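Local coordinates for mandelate racemase/muconate lactonizing enzyme (Roseovarius nubinhibens, PDB 2QDD), which is of unknown function but, as a magnesium-binding member of the enolase superfamily, probably acts on a carboxylate substrate by abstracting its alpha-proton, at residues Thr47-Gly52 with Val355-Glu360; Pro122-Gln125 with Ala131-Pro134; Met291-Val296 with Leu307-Ser312; Leu301-Ala306 with Leu323-Leu328. One frame throughout, in Å; residues are numbered along the deposited sequence.

Contact 1 (Thr47-Gly52 with Val355-Glu360)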
loop_
_atom_site.group_PDB
_atom_site.type_symbol
_atom_site.label_atom_id
_atom_site.label_comp_id
_atom_site.label_asym_id
_atom_site.label_seq_id
_atom_site.Cartn_x
_atom_site.Cartn_y
_atom_site.Cartn_z
ATOM N N THR A 47 -12.417 -45.583 -23.630
ATOM C CA THR A 47 -13.058 -44.472 -24.308
ATOM C C THR A 47 -13.600 -43.499 -23.247
ATOM O O THR A 47 -14.237 -43.921 -22.277
ATOM C CB THR A 47 -14.195 -45.011 -25.224
ATOM O OG1 THR A 47 -13.619 -45.636 -26.382
ATOM C CG2 THR A 47 -15.158 -43.916 -25.658
ATOM N N GLY A 48 -13.322 -42.205 -23.425
ATOM C CA GLY A 48 -13.833 -41.166 -22.523
ATOM C C GLY A 48 -14.763 -40.192 -23.218
ATOM O O GLY A 48 -14.629 -39.945 -24.417
ATOM N N TRP A 49 -15.710 -39.644 -22.463
ATOM C CA TRP A 49 -16.602 -38.608 -22.975
ATOM C C TRP A 49 -16.480 -37.285 -22.223
ATOM O O TRP A 49 -16.346 -37.266 -20.997
ATOM C CB TRP A 49 -18.049 -39.087 -22.957
ATOM C CG TRP A 49 -18.324 -40.185 -23.944
ATOM C CD1 TRP A 49 -18.063 -41.519 -23.782
ATOM C CD2 TRP A 49 -18.918 -40.046 -25.242
ATOM N NE1 TRP A 49 -18.459 -42.216 -24.896
ATOM C CE2 TRP A 49 -18.991 -41.339 -25.806
ATOM C CE3 TRP A 49 -19.407 -38.958 -25.977
ATOM C CZ2 TRP A 49 -19.532 -41.574 -27.075
ATOM C CZ3 TRP A 49 -19.941 -39.193 -27.242
ATOM C CH2 TRP A 49 -19.999 -40.491 -27.775
ATOM N N GLY A 50 -16.515 -36.186 -22.977
ATOM C CA GLY A 50 -16.641 -34.842 -22.411
ATOM C C GLY A 50 -17.749 -34.025 -23.055
ATOM O O GLY A 50 -18.137 -34.286 -24.195
ATOM N N GLU A 51 -18.258 -33.037 -22.314
ATOM C CA GLU A 51 -19.246 -32.089 -22.819
ATOM C C GLU A 51 -18.800 -30.638 -22.638
ATOM O O GLU A 51 -18.384 -30.238 -21.550
ATOM C CB GLU A 51 -20.597 -32.292 -22.127
ATOM C CG GLU A 51 -21.699 -31.361 -22.653
ATOM C CD GLU A 51 -23.028 -31.548 -21.956
ATOM O OE1 GLU A 51 -23.098 -32.349 -20.999
ATOM O OE2 GLU A 51 -24.005 -30.883 -22.366
ATOM N N GLY A 52 -18.902 -29.850 -23.702
ATOM C CA GLY A 52 -18.848 -28.398 -23.582
ATOM C C GLY A 52 -20.140 -27.762 -24.053
ATOM O O GLY A 52 -20.487 -27.837 -25.237
ATOM N N VAL A 355 -20.795 -41.979 -16.692
ATOM C CA VAL A 355 -21.875 -41.770 -17.655
ATOM C C VAL A 355 -21.406 -42.041 -19.085
ATOM O O VAL A 355 -20.432 -41.451 -19.547
ATOM C CB VAL A 355 -22.635 -40.398 -17.467
ATOM C CG1 VAL A 355 -21.786 -39.354 -16.760
ATOM C CG2 VAL A 355 -23.212 -39.865 -18.776
ATOM N N ILE A 356 -22.093 -42.972 -19.753
ATOM C CA ILE A 356 -21.748 -43.410 -21.112
ATOM C C ILE A 356 -22.897 -43.066 -22.063
ATOM O O ILE A 356 -23.954 -43.700 -22.014
ATOM C CB ILE A 356 -21.454 -44.937 -21.175
ATOM C CG1 ILE A 356 -20.353 -45.327 -20.179
ATOM C CG2 ILE A 356 -21.055 -45.357 -22.587
ATOM C CD1 ILE A 356 -20.556 -46.686 -19.526
ATOM N N PRO A 357 -22.700 -42.042 -22.916
ATOM C CA PRO A 357 -23.636 -41.713 -23.991
ATOM C C PRO A 357 -23.722 -42.799 -25.060
ATOM O O PRO A 357 -22.709 -43.401 -25.428
ATOM C CB PRO A 357 -23.050 -40.427 -24.590
ATOM C CG PRO A 357 -22.124 -39.901 -23.552
ATOM C CD PRO A 357 -21.569 -41.104 -22.881
ATOM N N ASP A 358 -24.935 -43.048 -25.539
ATOM C CA ASP A 358 -25.142 -43.891 -26.712
ATOM C C ASP A 358 -25.177 -43.021 -27.971
ATOM O O ASP A 358 -26.038 -42.144 -28.086
ATOM C CB ASP A 358 -26.442 -44.693 -26.568
ATOM C CG ASP A 358 -26.657 -45.679 -27.704
ATOM O OD1 ASP A 358 -27.749 -45.644 -28.307
ATOM O OD2 ASP A 358 -25.742 -46.486 -27.993
ATOM N N PRO A 359 -24.238 -43.259 -28.911
ATOM C CA PRO A 359 -24.080 -42.460 -30.137
ATOM C C PRO A 359 -25.296 -42.472 -31.072
ATOM O O PRO A 359 -25.444 -41.567 -31.897
ATOM C CB PRO A 359 -22.875 -43.109 -30.830
ATOM C CG PRO A 359 -22.162 -43.850 -29.760
ATOM C CD PRO A 359 -23.232 -44.333 -28.838
ATOM N N GLU A 360 -26.156 -43.481 -30.934
ATOM C CA GLU A 360 -27.418 -43.546 -31.675
ATOM C C GLU A 360 -28.474 -42.562 -31.171
ATOM O O GLU A 360 -29.424 -42.244 -31.890
ATOM C CB GLU A 360 -27.976 -44.973 -31.666
ATOM C CG GLU A 360 -27.659 -45.783 -32.923
ATOM C CD GLU A 360 -26.164 -45.938 -33.172
ATOM O OE1 GLU A 360 -25.480 -46.572 -32.338
ATOM O OE2 GLU A 360 -25.679 -45.423 -34.203
#

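Contact 2 (Pro122-Gln125 with Ala131-Pro134)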
loop_
_atom_site.group_PDB
_atom_site.type_symbol
_atom_site.label_atom_id
_atom_site.label_comp_id
_atom_site.label_asym_id
_atom_site.label_seq_id
_atom_site.Cartn_x
_atom_site.Cartn_y
_atom_site.Cartn_z
ATOM N N PRO A 122 -13.738 -43.926 -9.352
ATOM C CA PRO A 122 -14.608 -42.808 -9.685
ATOM C C PRO A 122 -13.878 -41.475 -9.571
ATOM O O PRO A 122 -12.932 -41.357 -8.791
ATOM C CB PRO A 122 -15.716 -42.903 -8.634
ATOM C CG PRO A 122 -15.106 -43.637 -7.511
ATOM C CD PRO A 122 -14.169 -44.608 -8.117
ATOM N N LEU A 123 -14.320 -40.490 -10.346
ATOM C CA LEU A 123 -13.649 -39.194 -10.401
ATOM C C LEU A 123 -13.550 -38.499 -9.043
ATOM O O LEU A 123 -12.521 -37.906 -8.740
ATOM C CB LEU A 123 -14.293 -38.287 -11.449
ATOM C CG LEU A 123 -13.528 -38.010 -12.746
ATOM C CD1 LEU A 123 -12.963 -39.269 -13.358
ATOM C CD2 LEU A 123 -14.430 -37.314 -13.747
ATOM N N TRP A 124 -14.590 -38.620 -8.213
ATOM C CA TRP A 124 -14.580 -38.047 -6.858
ATOM C C TRP A 124 -13.477 -38.586 -5.948
ATOM O O TRP A 124 -13.020 -37.883 -5.045
ATOM C CB TRP A 124 -15.957 -38.132 -6.173
ATOM C CG TRP A 124 -16.490 -39.529 -6.008
ATOM C CD1 TRP A 124 -17.407 -40.151 -6.808
ATOM C CD2 TRP A 124 -16.151 -40.473 -4.979
ATOM N NE1 TRP A 124 -17.656 -41.418 -6.346
ATOM C CE2 TRP A 124 -16.895 -41.645 -5.230
ATOM C CE3 TRP A 124 -15.287 -40.445 -3.880
ATOM C CZ2 TRP A 124 -16.800 -42.781 -4.419
ATOM C CZ3 TRP A 124 -15.186 -41.580 -3.081
ATOM C CH2 TRP A 124 -15.949 -42.727 -3.351
ATOM N N GLN A 125 -13.054 -39.826 -6.192
ATOM C CA GLN A 125 -11.946 -40.430 -5.454
ATOM C C GLN A 125 -10.581 -39.992 -5.973
ATOM O O GLN A 125 -9.648 -39.780 -5.188
ATOM C CB GLN A 125 -12.052 -41.953 -5.460
ATOM C CG GLN A 125 -11.067 -42.634 -4.525
ATOM C CD GLN A 125 -11.613 -43.907 -3.913
ATOM O OE1 GLN A 125 -11.593 -44.081 -2.695
ATOM N NE2 GLN A 125 -12.101 -44.807 -4.757
ATOM N N ALA A 131 -15.962 -40.142 -0.048
ATOM C CA ALA A 131 -17.268 -40.736 -0.282
ATOM C C ALA A 131 -17.947 -40.033 -1.449
ATOM O O ALA A 131 -17.616 -38.891 -1.767
ATOM C CB ALA A 131 -18.130 -40.636 0.974
ATOM N N ALA A 132 -18.904 -40.717 -2.074
ATOM C CA ALA A 132 -19.856 -40.084 -2.980
ATOM C C ALA A 132 -20.867 -39.255 -2.192
ATOM O O ALA A 132 -22.023 -39.658 -2.016
ATOM C CB ALA A 132 -20.559 -41.137 -3.835
ATOM N N THR A 133 -20.413 -38.097 -1.715
ATOM C CA THR A 133 -21.199 -37.232 -0.841
ATOM C C THR A 133 -22.367 -36.640 -1.629
ATOM O O THR A 133 -22.163 -36.093 -2.713
ATOM C CB THR A 133 -20.317 -36.108 -0.237
ATOM O OG1 THR A 133 -19.259 -36.696 0.529
ATOM C CG2 THR A 133 -21.124 -35.194 0.672
ATOM N N PRO A 134 -23.600 -36.797 -1.105
ATOM C CA PRO A 134 -24.767 -36.109 -1.654
ATOM C C PRO A 134 -24.669 -34.589 -1.519
ATOM O O PRO A 134 -24.467 -34.067 -0.422
ATOM C CB PRO A 134 -25.933 -36.667 -0.828
ATOM C CG PRO A 134 -25.315 -37.188 0.421
ATOM C CD PRO A 134 -23.956 -37.669 0.029
#

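Contact 3 (Met291-Val296 with Leu307-Ser312)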
loop_
_atom_site.group_PDB
_atom_site.type_symbol
_atom_site.label_atom_id
_atom_site.label_comp_id
_atom_site.label_asym_id
_atom_site.label_seq_id
_atom_site.Cartn_x
_atom_site.Cartn_y
_atom_site.Cartn_z
ATOM N N MET A 291 -17.647 -22.248 -1.755
ATOM C CA MET A 291 -17.610 -22.450 -3.206
ATOM C C MET A 291 -18.848 -23.167 -3.743
ATOM O O MET A 291 -19.244 -24.190 -3.201
ATOM C CB MET A 291 -16.331 -23.194 -3.620
ATOM C CG MET A 291 -15.034 -22.406 -3.406
ATOM S SD MET A 291 -13.525 -23.332 -3.736
ATOM C CE MET A 291 -13.266 -24.223 -2.211
ATOM N N HIS A 292 -19.461 -22.615 -4.795
ATOM C CA HIS A 292 -20.443 -23.350 -5.605
ATOM C C HIS A 292 -19.703 -24.017 -6.755
ATOM O O HIS A 292 -18.965 -23.361 -7.479
ATOM C CB HIS A 292 -21.511 -22.424 -6.196
ATOM C CG HIS A 292 -22.387 -21.766 -5.179
ATOM N ND1 HIS A 292 -23.486 -22.385 -4.626
ATOM C CD2 HIS A 292 -22.343 -20.529 -4.634
ATOM C CE1 HIS A 292 -24.072 -21.565 -3.773
ATOM N NE2 HIS A 292 -23.396 -20.431 -3.759
ATOM N N ILE A 293 -19.885 -25.322 -6.912
ATOM C CA ILE A 293 -19.215 -26.056 -7.983
ATOM C C ILE A 293 -20.237 -26.751 -8.883
ATOM O O ILE A 293 -20.938 -27.674 -8.464
ATOM C CB ILE A 293 -18.139 -27.039 -7.450
ATOM C CG1 ILE A 293 -17.090 -26.285 -6.609
ATOM C CG2 ILE A 293 -17.496 -27.791 -8.604
ATOM C CD1 ILE A 293 -15.960 -27.139 -6.058
ATOM N N GLU A 294 -20.298 -26.276 -10.123
ATOM C CA GLU A 294 -21.349 -26.592 -11.088
ATOM C C GLU A 294 -20.761 -26.333 -12.472
ATOM O O GLU A 294 -19.633 -25.873 -12.573
ATOM C CB GLU A 294 -22.559 -25.689 -10.855
ATOM C CG GLU A 294 -22.257 -24.192 -10.922
ATOM C CD GLU A 294 -23.319 -23.360 -10.239
ATOM O OE1 GLU A 294 -23.622 -23.629 -9.055
ATOM O OE2 GLU A 294 -23.860 -22.438 -10.890
ATOM N N ASP A 295 -21.492 -26.623 -13.542
ATOM C CA ASP A 295 -21.060 -26.119 -14.838
ATOM C C ASP A 295 -21.988 -25.052 -15.402
ATOM O O ASP A 295 -23.017 -24.725 -14.799
ATOM C CB ASP A 295 -20.748 -27.245 -15.840
ATOM C CG ASP A 295 -19.611 -26.877 -16.816
ATOM O OD1 ASP A 295 -19.188 -27.737 -17.621
ATOM O OD2 ASP A 295 -19.145 -25.716 -16.789
ATOM N N VAL A 296 -21.597 -24.503 -16.549
ATOM C CA VAL A 296 -22.199 -23.313 -17.149
ATOM C C VAL A 296 -23.570 -23.660 -17.735
ATOM O O VAL A 296 -24.499 -22.852 -17.695
ATOM C CB VAL A 296 -21.258 -22.735 -18.249
ATOM C CG1 VAL A 296 -21.885 -21.558 -18.966
ATOM C CG2 VAL A 296 -19.929 -22.321 -17.641
ATOM N N LEU A 307 -20.053 -32.234 -10.385
ATOM C CA LEU A 307 -20.547 -32.789 -9.122
ATOM C C LEU A 307 -19.571 -33.752 -8.457
ATOM O O LEU A 307 -19.579 -33.897 -7.238
ATOM C CB LEU A 307 -21.916 -33.452 -9.296
ATOM C CG LEU A 307 -22.806 -33.334 -8.055
ATOM C CD1 LEU A 307 -23.844 -32.243 -8.222
ATOM C CD2 LEU A 307 -23.462 -34.651 -7.734
ATOM N N HIS A 308 -18.729 -34.396 -9.258
ATOM C CA HIS A 308 -17.569 -35.132 -8.754
ATOM C C HIS A 308 -16.589 -34.227 -7.996
ATOM O O HIS A 308 -16.039 -34.630 -6.965
ATOM C CB HIS A 308 -16.833 -35.833 -9.905
ATOM C CG HIS A 308 -17.430 -37.148 -10.305
ATOM N ND1 HIS A 308 -17.366 -38.270 -9.509
ATOM C CD2 HIS A 308 -18.076 -37.527 -11.434
ATOM C CE1 HIS A 308 -17.958 -39.279 -10.123
ATOM N NE2 HIS A 308 -18.398 -38.854 -11.292
ATOM N N LEU A 309 -16.368 -33.016 -8.520
ATOM C CA LEU A 309 -15.546 -32.009 -7.844
ATOM C C LEU A 309 -16.238 -31.455 -6.601
ATOM O O LEU A 309 -15.611 -31.321 -5.553
ATOM C CB LEU A 309 -15.157 -30.874 -8.804
ATOM C CG LEU A 309 -14.005 -29.960 -8.359
ATOM C CD1 LEU A 309 -12.683 -30.699 -8.272
ATOM C CD2 LEU A 309 -13.874 -28.772 -9.287
ATOM N N ALA A 310 -17.526 -31.142 -6.731
ATOM C CA ALA A 310 -18.360 -30.716 -5.602
ATOM C C ALA A 310 -18.355 -31.689 -4.409
ATOM O O ALA A 310 -18.209 -31.261 -3.263
ATOM C CB ALA A 310 -19.786 -30.443 -6.070
ATOM N N ALA A 311 -18.487 -32.985 -4.687
ATOM C CA ALA A 311 -18.573 -34.014 -3.641
ATOM C C ALA A 311 -17.249 -34.248 -2.928
ATOM O O ALA A 311 -17.227 -34.539 -1.734
ATOM C CB ALA A 311 -19.091 -35.317 -4.217
ATOM N N SER A 312 -16.149 -34.109 -3.665
ATOM C CA SER A 312 -14.802 -34.283 -3.115
ATOM C C SER A 312 -14.304 -33.054 -2.340
ATOM O O SER A 312 -13.221 -33.082 -1.752
ATOM C CB SER A 312 -13.829 -34.620 -4.245
ATOM O OG SER A 312 -13.786 -33.568 -5.194
#

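Contact 4 (Leu301-Ala306 with Leu323-Leu328)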
loop_
_atom_site.group_PDB
_atom_site.type_symbol
_atom_site.label_atom_id
_atom_site.label_comp_id
_atom_site.label_asym_id
_atom_site.label_seq_id
_atom_site.Cartn_x
_atom_site.Cartn_y
_atom_site.Cartn_z
ATOM N N LEU A 301 -24.208 -34.897 -18.388
ATOM C CA LEU A 301 -22.813 -35.273 -18.599
ATOM C C LEU A 301 -21.832 -34.251 -17.986
ATOM O O LEU A 301 -21.002 -34.615 -17.149
ATOM C CB LEU A 301 -22.526 -35.530 -20.089
ATOM C CG LEU A 301 -21.144 -36.062 -20.500
ATOM C CD1 LEU A 301 -20.754 -37.281 -19.727
ATOM C CD2 LEU A 301 -21.031 -36.355 -21.969
ATOM N N ALA A 302 -21.949 -32.987 -18.393
ATOM C CA ALA A 302 -21.255 -31.868 -17.737
ATOM C C ALA A 302 -21.599 -31.703 -16.249
ATOM O O ALA A 302 -20.710 -31.454 -15.434
ATOM C CB ALA A 302 -21.516 -30.561 -18.491
ATOM N N ASP A 303 -22.881 -31.851 -15.908
ATOM C CA ASP A 303 -23.363 -31.754 -14.526
ATOM C C ASP A 303 -22.728 -32.769 -13.582
ATOM O O ASP A 303 -22.458 -32.449 -12.427
ATOM C CB ASP A 303 -24.879 -31.900 -14.475
ATOM C CG ASP A 303 -25.598 -30.690 -15.021
ATOM O OD1 ASP A 303 -25.036 -29.574 -14.953
ATOM O OD2 ASP A 303 -26.734 -30.853 -15.519
ATOM N N THR A 304 -22.484 -33.979 -14.090
ATOM C CA THR A 304 -21.865 -35.069 -13.328
ATOM C C THR A 304 -20.389 -34.820 -13.088
ATOM O O THR A 304 -19.892 -35.067 -11.988
ATOM C CB THR A 304 -22.061 -36.425 -14.044
ATOM O OG1 THR A 304 -23.462 -36.658 -14.215
ATOM C CG2 THR A 304 -21.466 -37.575 -13.256
ATOM N N ALA A 305 -19.702 -34.331 -14.120
ATOM C CA ALA A 305 -18.287 -33.954 -14.036
ATOM C C ALA A 305 -17.987 -32.971 -12.906
ATOM O O ALA A 305 -17.066 -33.179 -12.114
ATOM C CB ALA A 305 -17.823 -33.391 -15.363
ATOM N N ALA A 306 -18.789 -31.917 -12.828
ATOM C CA ALA A 306 -18.619 -30.882 -11.817
ATOM C C ALA A 306 -19.074 -31.331 -10.429
ATOM O O ALA A 306 -18.539 -30.871 -9.420
ATOM C CB ALA A 306 -19.348 -29.632 -12.236
ATOM N N LEU A 323 -27.816 -27.753 -11.209
ATOM C CA LEU A 323 -27.849 -28.762 -12.264
ATOM C C LEU A 323 -28.413 -28.165 -13.546
ATOM O O LEU A 323 -29.570 -27.734 -13.585
ATOM C CB LEU A 323 -28.672 -29.977 -11.821
ATOM C CG LEU A 323 -28.002 -31.213 -11.201
ATOM C CD1 LEU A 323 -26.652 -30.945 -10.539
ATOM C CD2 LEU A 323 -28.962 -31.901 -10.237
ATOM N N GLY A 324 -27.577 -28.124 -14.580
ATOM C CA GLY A 324 -27.961 -27.614 -15.898
ATOM C C GLY A 324 -29.140 -28.329 -16.536
ATOM O O GLY A 324 -30.031 -27.682 -17.098
ATOM N N HIS A 325 -29.155 -29.660 -16.419
ATOM C CA HIS A 325 -30.107 -30.508 -17.136
ATOM C C HIS A 325 -31.547 -30.377 -16.639
ATOM O O HIS A 325 -32.488 -30.729 -17.352
ATOM C CB HIS A 325 -29.649 -31.971 -17.150
ATOM C CG HIS A 325 -29.715 -32.651 -15.818
ATOM N ND1 HIS A 325 -28.604 -32.834 -15.022
ATOM C CD2 HIS A 325 -30.752 -33.209 -15.148
ATOM C CE1 HIS A 325 -28.955 -33.465 -13.916
ATOM N NE2 HIS A 325 -30.255 -33.702 -13.967
ATOM N N ALA A 326 -31.704 -29.848 -15.427
ATOM C CA ALA A 326 -33.007 -29.485 -14.873
ATOM C C ALA A 326 -33.754 -28.420 -15.677
ATOM O O ALA A 326 -34.979 -28.301 -15.573
ATOM C CB ALA A 326 -32.856 -29.046 -13.423
ATOM N N HIS A 327 -33.020 -27.651 -16.477
ATOM C CA HIS A 327 -33.607 -26.553 -17.235
ATOM C C HIS A 327 -33.835 -26.903 -18.704
ATOM O O HIS A 327 -34.373 -26.096 -19.460
ATOM C CB HIS A 327 -32.763 -25.285 -17.073
ATOM C CG HIS A 327 -32.761 -24.752 -15.675
ATOM N ND1 HIS A 327 -33.578 -23.716 -15.273
ATOM C CD2 HIS A 327 -32.070 -25.133 -14.574
ATOM C CE1 HIS A 327 -33.381 -23.475 -13.989
ATOM N NE2 HIS A 327 -32.473 -24.324 -13.540
ATOM N N LEU A 328 -33.436 -28.114 -19.088
ATOM C CA LEU A 328 -33.651 -28.637 -20.438
ATOM C C LEU A 328 -34.978 -29.387 -20.562
ATOM O O LEU A 328 -35.434 -30.025 -19.607
ATOM C CB LEU A 328 -32.512 -29.579 -20.838
ATOM C CG LEU A 328 -31.061 -29.098 -20.804
ATOM C CD1 LEU A 328 -30.133 -30.274 -21.097
ATOM C CD2 LEU A 328 -30.818 -27.943 -21.777
#

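Contact 1 (Thr47-Gly52 with Val355-Glu360)
The backbones that carry Trp49 and Pro357, strand 47-52 and the irregular segment 355-360, pass each other with no hydrogen bond between them, the nearest CA atoms being those of Trp49 and Ile356, 7.3 Å apart. The strand is an outermost one of the antiparallel sheet in the enolase-type N-terminal domain, and 355-360 belongs to the chain that returns to that sheet after the barrel, so the contact ties the N-terminal domain to the chain that follows the barrel. Its centre is a CH-pi contact. Pro357 lies over one face of the Trp49 indole, with CD 3.5 Å from the centroid of the five-membered ring and only 10° off the ring normal. Pro357 CG follows along the same face, 3.6 Å from Trp49 CD2 at the fusion of the two rings. Trp49 has CG anti to its carbonyl carbon (chi1 -68°), which carries the indole away from the strand with one face toward Pro357. Leu301 of helix 300-311, Tyr37 of strand 29-42 and Leu362 also touch Pro357. Replacing Trp49 by an alanine would probably leave the CD and CG methylenes of Pro357 without the aromatic surface they rest on and open a gap between strand and returning chain. Farther out along the indole, Pro359 makes a looser approach, its CG 4.4 Å from Trp49 CZ2.

Contact 2 (Pro122-Gln125 with Ala131-Pro134)
The indole of Trp124 is sandwiched: Pro122 and Gln125 of its own segment lie against one face, and the backbone of Ala131 and Ala132 lies across the other. On the first side Pro122 CG stands 3.3 Å above the plane and Gln125 CB somewhat higher, both displaced toward the rim. On the second side it is a peptide group that covers the ring. Ala131 C is 3.5 Å above the plane and Ala132 N about as high, the peptide passing over the six-membered ring. The closest approach is Ala131 N to Trp124 CZ3, 3.4 Å. Ala132 places its methyl off-centre against the five-membered ring, with CB 3.8 Å from Trp124 NE1; this is a CH-pi contact 29° from the ring normal. Trp124 NE1 itself gives a weak hydrogen bond to Pro348 O, outside the two segments.

The two segments are the short helix 123-126, which has Pro122 at its N-cap position, and the chain that leads from it into strand 135-141, the first strand of the enolase-superfamily barrel domain. The contact therefore folds the entry to the barrel back onto the last helical turn before it. Ala132 is the centre of an inverse gamma turn, and a weak hydrogen bond runs from Thr133 N to Ala131 O. The indole is turned back over Pro122 and Gln125, Trp124 CG lying between the backbone N and the carbonyl carbon (chi1 60°). Farther along, the Trp124 ring meets that of His308 on helix 300-311, the planes about 15° apart.

Contact 3 (Met291-Val296 with Leu307-Ser312)
Ile293 and Leu309 cross at about a right angle, the isoleucine reaching out from the end of strand 290-293 and the leucine from helix 300-311. Ile293 CG2 lies anti to the backbone N, with CG1 anti to the carbonyl carbon (chi1 -57°), and both branches consequently meet the same leucine. CG2 touches Leu309 CD2 at 3.8 Å, and the CD1 tip of Ile293 reaches Leu309 CG at 4.1 Å. Beside this crossing, Ala310 brings its small methyl up to the strand itself: Ala310 CB is 4.0 Å from Ile293 CB and 3.8 Å from Ile293 O. The short side chain permits a close approach of strand and helix, with the CA atoms of Ile293 and Ala310 5.3 Å apart. This is strand-to-helix packing in the barrel of the enolase superfamily, between the last of its parallel strands and the helix that follows. Ile266 of the neighbouring strand and Arg281 of helix 274-287 also touch Ile293. An alanine in place of Ile293 would probably open a gap beside Leu309, whose CD2 and CG would lose the two branches packed against them. Across the two segments the contact holds by shape and apolar burial alone; the carbonyl Ile293 O, which the Ala310 methyl approaches, accepts a hydrogen bond from Ser321 OG and so can be buried there without remaining unpaired.

Contact 4 (Leu301-Ala306 with Leu323-Leu328)
A buried carboxylate-to-loop contact ties Asp303, in helix 300-311, to the beginning of segment 323-328, in the long excursion between that helix and strand 344-345 of the barrel domain. Three hydrogen bonds converge on the one side chain. Gly324 N gives its proton to Asp303 OD1 at 2.9 Å, coming from the syn side but 33° out of the carboxylate plane. The next amide, His325 N, meets the syn lone pair of Asp303 OD2 at 2.8 Å, so two successive peptide N-H groups are taken up by the two oxygens. The third donor is His325 ND1, also 2.8 Å from Asp303 OD2; it arrives on the anti side, and this bond is the most bent, with an N-H...O angle of 137°. The carboxylate lies near the edge of the imidazole, the two planes well away from parallel. His325 can use backbone and ring on one oxygen because its CG is placed between the backbone N and the carbonyl carbon (chi1 70°), which folds ND1 back to the side of its own amide. Gly324 lies close to the acid: a side chain there would point at Asp303 and would probably crowd OD1. Leu323 packs its side chain on Leu307 of the same helix and on Ile137 of strand 135-141. With ND1 as donor and two amide dipoles pointing at it, the carboxylate is probably held in its charged form and its rotation fixed, and the negative charge would in turn tend to stabilise a proton on the imidazole.

Contacts 1, 3 and 4 are buried and contact 2 partly so. Contacts 3 and 4 lie deep in the barrel domain and share helix 300-311: its later part packs on a strand through aliphatic groups, while its earlier turns grip a loop through a buried carboxylate. Contacts 1 and 2 lie farther out, each about 18 Å from the chain centre to its own centre, and both rest on a tryptophan face, met across the contact by a proline ring in one and a peptide group in the other. The same helix also meets both: Glu51 of contact 1 probably accepts a hydrogen bond from Ala302 N of contact 4, and Leu123 of contact 2 packs on His308 of contact 3.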